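Local coordinates for protein alginate lyase (Aplysia kurodai, PDB 5GMT) that probably cleaves the glycosidic bonds of alginate, with a preference for polymannuronate, as a lyase of polysaccharide lyase family 14, at residues 60-65 / 258-263. Numbering follows the deposited sequence.
Sequences RIFYEK and PNDCYS
Backbone hydrogen bonds join strand 58-63 to the start of strand 261-272 as antiparallel neighbours. Ile-61 and Ser-263 form one hydrogen-bonded pair, Tyr-63 and Cys-261 the next; Phe-62 and Tyr-262 form the non-hydrogen-bonded pair between them. Past the strand end a side chain takes over: Lys-65 N donates to Asp-260 OD1 (2.8 Å, 176°), nearly straight but from above the carboxylate plane. A water links Lys-65 NZ to Asn-259 OD1.

On the face that carries Phe-62 and Tyr-262, the Tyr-262 ring meets both Phe-62 and Arg-60. Phe-62 CD1 lies over the Tyr-262 ring, 3.4 Å from its CE2, with the ring planes 32° apart. Arg-60 bends at chi3 (78°), so Tyr-262 CE2 sits over the guanidinium centre, 3.6 Å from Arg-60 CZ. An alanine at Arg-60 would probably leave that flank of the Tyr-262 ring less well packed.

On the Ile-61 and Tyr-63 face, Tyr-63 OH hydrogen-bonds Ser-263 OG (2.7 Å) and also Thr-246 OG1, which satisfies this buried hydroxyl. Cys-261 SG lies obliquely beside the Tyr-63 ring, 3.8 Å from CD2. Ile-61 also touches Phe-244 of strand 238-247, in the other sheet. Such packing between two antiparallel sheets is characteristic of the concanavalin-like beta-sandwich.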
ATOM      1  N   ARG A  60     -13.854   7.174   0.938  1.00  7.48           N
ATOM      2  CA  ARG A  60     -14.527   5.889   1.114  1.00  7.10           C
ATOM      3  C   ARG A  60     -14.477   5.090  -0.165  1.00  6.21           C
ATOM      4  O   ARG A  60     -14.787   5.601  -1.235  1.00  6.99           O
ATOM      5  CB  ARG A  60     -15.991   6.064   1.556  1.00  7.10           C
ATOM      6  CG  ARG A  60     -16.630   4.757   2.034  1.00  9.21           C
ATOM      7  CD  ARG A  60     -18.149   4.873   2.233  1.00  9.30           C
ATOM      8  NE  ARG A  60     -18.860   4.815   0.953  1.00  6.54           N
ATOM      9  CZ  ARG A  60     -20.186   4.856   0.814  1.00  9.79           C
ATOM     10  NH1 ARG A  60     -20.977   4.963   1.874  1.00  9.87           N
ATOM     11  NH2 ARG A  60     -20.721   4.781  -0.401  1.00  9.03           N
ATOM     12  N   ILE A  61     -14.082   3.831  -0.035  1.00  5.99           N
ATOM     13  CA  ILE A  61     -14.034   2.911  -1.158  1.00  7.55           C
ATOM     14  C   ILE A  61     -15.054   1.797  -0.950  1.00  6.66           C
ATOM     15  O   ILE A  61     -15.071   1.145   0.099  1.00  6.33           O
ATOM     16  CB  ILE A  61     -12.628   2.280  -1.325  1.00  8.71           C
ATOM     17  CG1 ILE A  61     -11.538   3.360  -1.348  1.00  7.33           C
ATOM     18  CG2 ILE A  61     -12.599   1.392  -2.574  1.00  7.53           C
ATOM     19  CD1 ILE A  61     -11.671   4.370  -2.487  1.00  6.09           C
ATOM     20  N   PHE A  62     -15.880   1.575  -1.968  1.00  5.15           N
ATOM     21  CA  PHE A  62     -16.905   0.554  -1.941  1.00  8.45           C
ATOM     22  C   PHE A  62     -16.473  -0.671  -2.756  1.00  9.13           C
ATOM     23  O   PHE A  62     -16.046  -0.530  -3.898  1.00  9.57           O
ATOM     24  CB  PHE A  62     -18.212   1.134  -2.486  1.00  6.81           C
ATOM     25  CG  PHE A  62     -19.260   0.109  -2.777  1.00  9.46           C
ATOM     26  CD1 PHE A  62     -19.711  -0.737  -1.776  1.00 10.65           C
ATOM     27  CD2 PHE A  62     -19.814   0.008  -4.041  1.00  8.93           C
ATOM     28  CE1 PHE A  62     -20.696  -1.672  -2.027  1.00 12.25           C
ATOM     29  CE2 PHE A  62     -20.799  -0.929  -4.308  1.00 12.35           C
ATOM     30  CZ  PHE A  62     -21.242  -1.767  -3.299  1.00 12.56           C
ATOM     31  N   TYR A  63     -16.559  -1.855  -2.147  1.00  6.71           N
ATOM     32  CA  TYR A  63     -16.337  -3.108  -2.851  1.00  7.60           C
ATOM     33  C   TYR A  63     -17.646  -3.873  -2.879  1.00  9.84           C
ATOM     34  O   TYR A  63     -18.138  -4.342  -1.844  1.00  8.12           O
ATOM     35  CB  TYR A  63     -15.258  -3.981  -2.187  1.00  8.22           C
ATOM     36  CG  TYR A  63     -14.081  -3.251  -1.580  1.00  8.04           C
ATOM     37  CD1 TYR A  63     -12.844  -3.192  -2.235  1.00  8.12           C
ATOM     38  CD2 TYR A  63     -14.194  -2.645  -0.333  1.00  8.42           C
ATOM     39  CE1 TYR A  63     -11.775  -2.528  -1.659  1.00  6.08           C
ATOM     40  CE2 TYR A  63     -13.141  -1.981   0.241  1.00  7.40           C
ATOM     41  CZ  TYR A  63     -11.926  -1.930  -0.421  1.00  8.27           C
ATOM     42  OH  TYR A  63     -10.881  -1.274   0.166  1.00  6.53           O
ATOM     43  N   GLU A  64     -18.206  -4.004  -4.067  1.00  8.90           N
ATOM     44  CA  GLU A  64     -19.455  -4.713  -4.229  1.00 10.40           C
ATOM     45  C   GLU A  64     -19.277  -6.194  -3.924  1.00 11.95           C
ATOM     46  O   GLU A  64     -18.233  -6.764  -4.227  1.00 10.07           O
ATOM     47  CB  GLU A  64     -19.955  -4.518  -5.648  1.00 11.37           C
ATOM     48  CG  GLU A  64     -21.350  -4.975  -5.889  1.00 14.35           C
ATOM     49  CD  GLU A  64     -22.007  -4.128  -6.954  1.00 19.68           C
ATOM     50  OE1 GLU A  64     -23.119  -3.613  -6.689  1.00 14.85           O
ATOM     51  OE2 GLU A  64     -21.391  -3.965  -8.038  1.00 13.13           O
ATOM     52  N   LYS A  65     -20.297  -6.805  -3.327  1.00  8.74           N
ATOM     53  CA  LYS A  65     -20.315  -8.250  -3.126  1.00  9.07           C
ATOM     54  C   LYS A  65     -19.991  -8.942  -4.440  1.00 10.32           C
ATOM     55  O   LYS A  65     -20.536  -8.580  -5.486  1.00 12.22           O
ATOM     56  CB  LYS A  65     -21.685  -8.693  -2.591  1.00 12.58           C
ATOM     57  CG  LYS A  65     -21.790 -10.180  -2.283  1.00 11.53           C
ATOM     58  CD  LYS A  65     -23.091 -10.489  -1.547  1.00 13.22           C
ATOM     59  CE  LYS A  65     -23.165 -11.978  -1.193  1.00 17.39           C
ATOM     60  NZ  LYS A  65     -24.339 -12.272  -0.320  1.00 25.08           N
ATOM     61  N   PRO A 258     -16.969 -11.370  -0.165  1.00  9.44           N
ATOM     62  CA  PRO A 258     -18.137 -12.091   0.363  1.00 12.73           C
ATOM     63  C   PRO A 258     -19.307 -11.151   0.651  1.00 14.27           C
ATOM     64  O   PRO A 258     -20.454 -11.579   0.552  1.00 13.25           O
ATOM     65  CB  PRO A 258     -17.603 -12.746   1.646  1.00 12.25           C
ATOM     66  CG  PRO A 258     -16.360 -12.017   1.983  1.00 16.82           C
ATOM     67  CD  PRO A 258     -15.775 -11.553   0.676  1.00 11.67           C
ATOM     68  N   ASN A 259     -19.007  -9.890   0.963  1.00 11.06           N
ATOM     69  CA  ASN A 259     -20.023  -8.899   1.310  1.00 10.08           C
ATOM     70  C   ASN A 259     -19.925  -7.604   0.500  1.00 10.74           C
ATOM     71  O   ASN A 259     -18.860  -7.242   0.006  1.00 10.99           O
ATOM     72  CB  ASN A 259     -19.924  -8.520   2.783  1.00  9.97           C
ATOM     73  CG  ASN A 259     -19.921  -9.716   3.722  1.00 10.75           C
ATOM     74  OD1 ASN A 259     -20.569 -10.726   3.479  1.00 15.18           O
ATOM     75  ND2 ASN A 259     -19.215  -9.571   4.830  1.00 12.67           N
ATOM     76  N   ASP A 260     -21.044  -6.895   0.388  1.00 13.03           N
ATOM     77  CA  ASP A 260     -20.987  -5.470   0.128  1.00  9.02           C
ATOM     78  C   ASP A 260     -20.248  -4.851   1.311  1.00 11.27           C
ATOM     79  O   ASP A 260     -20.682  -4.986   2.456  1.00  9.80           O
ATOM     80  CB  ASP A 260     -22.391  -4.868  -0.021  1.00 12.37           C
ATOM     81  CG  ASP A 260     -23.115  -5.370  -1.262  1.00 11.62           C
ATOM     82  OD1 ASP A 260     -22.514  -5.355  -2.352  1.00 10.77           O
ATOM     83  OD2 ASP A 260     -24.282  -5.813  -1.148  1.00 17.04           O
ATOM     84  N   CYS A 261     -19.118  -4.198   1.053  1.00  8.10           N
ATOM     85  CA  CYS A 261     -18.316  -3.691   2.162  1.00  7.88           C
ATOM     86  C   CYS A 261     -17.583  -2.414   1.769  1.00  9.09           C
ATOM     87  O   CYS A 261     -17.540  -2.034   0.590  1.00  8.56           O
ATOM     88  CB  CYS A 261     -17.327  -4.760   2.637  1.00  9.04           C
ATOM     89  SG  CYS A 261     -16.223  -5.349   1.326  1.00  8.89           S
ATOM     90  N   TYR A 262     -17.025  -1.746   2.775  1.00 10.67           N
ATOM     91  CA  TYR A 262     -16.482  -0.409   2.597  1.00 10.08           C
ATOM     92  C   TYR A 262     -15.219  -0.190   3.407  1.00  9.80           C
ATOM     93  O   TYR A 262     -15.108  -0.615   4.567  1.00  9.39           O
ATOM     94  CB  TYR A 262     -17.503   0.660   3.016  1.00  7.87           C
ATOM     95  CG  TYR A 262     -18.880   0.525   2.425  1.00  9.24           C
ATOM     96  CD1 TYR A 262     -19.786  -0.387   2.944  1.00  8.34           C
ATOM     97  CD2 TYR A 262     -19.293   1.342   1.377  1.00  7.00           C
ATOM     98  CE1 TYR A 262     -21.056  -0.500   2.420  1.00 10.17           C
ATOM     99  CE2 TYR A 262     -20.563   1.241   0.848  1.00  8.42           C
ATOM    100  CZ  TYR A 262     -21.438   0.308   1.372  1.00 10.13           C
ATOM    101  OH  TYR A 262     -22.708   0.198   0.864  1.00 10.77           O
ATOM    102  N   SER A 263     -14.277   0.523   2.814  1.00  7.79           N
ATOM    103  CA  SER A 263     -13.146   0.994   3.572  1.00  7.07           C
ATOM    104  C   SER A 263     -13.165   2.515   3.594  1.00  8.06           C
ATOM    105  O   SER A 263     -13.701   3.155   2.689  1.00  7.74           O
ATOM    106  CB  SER A 263     -11.823   0.468   2.996  1.00  7.11           C
ATOM    107  OG  SER A 263     -11.653   0.833   1.637  1.00  8.90           O
TER
HETATM  108  O   HOH W   1     -23.070 -11.358   2.027  1.00 20.91           O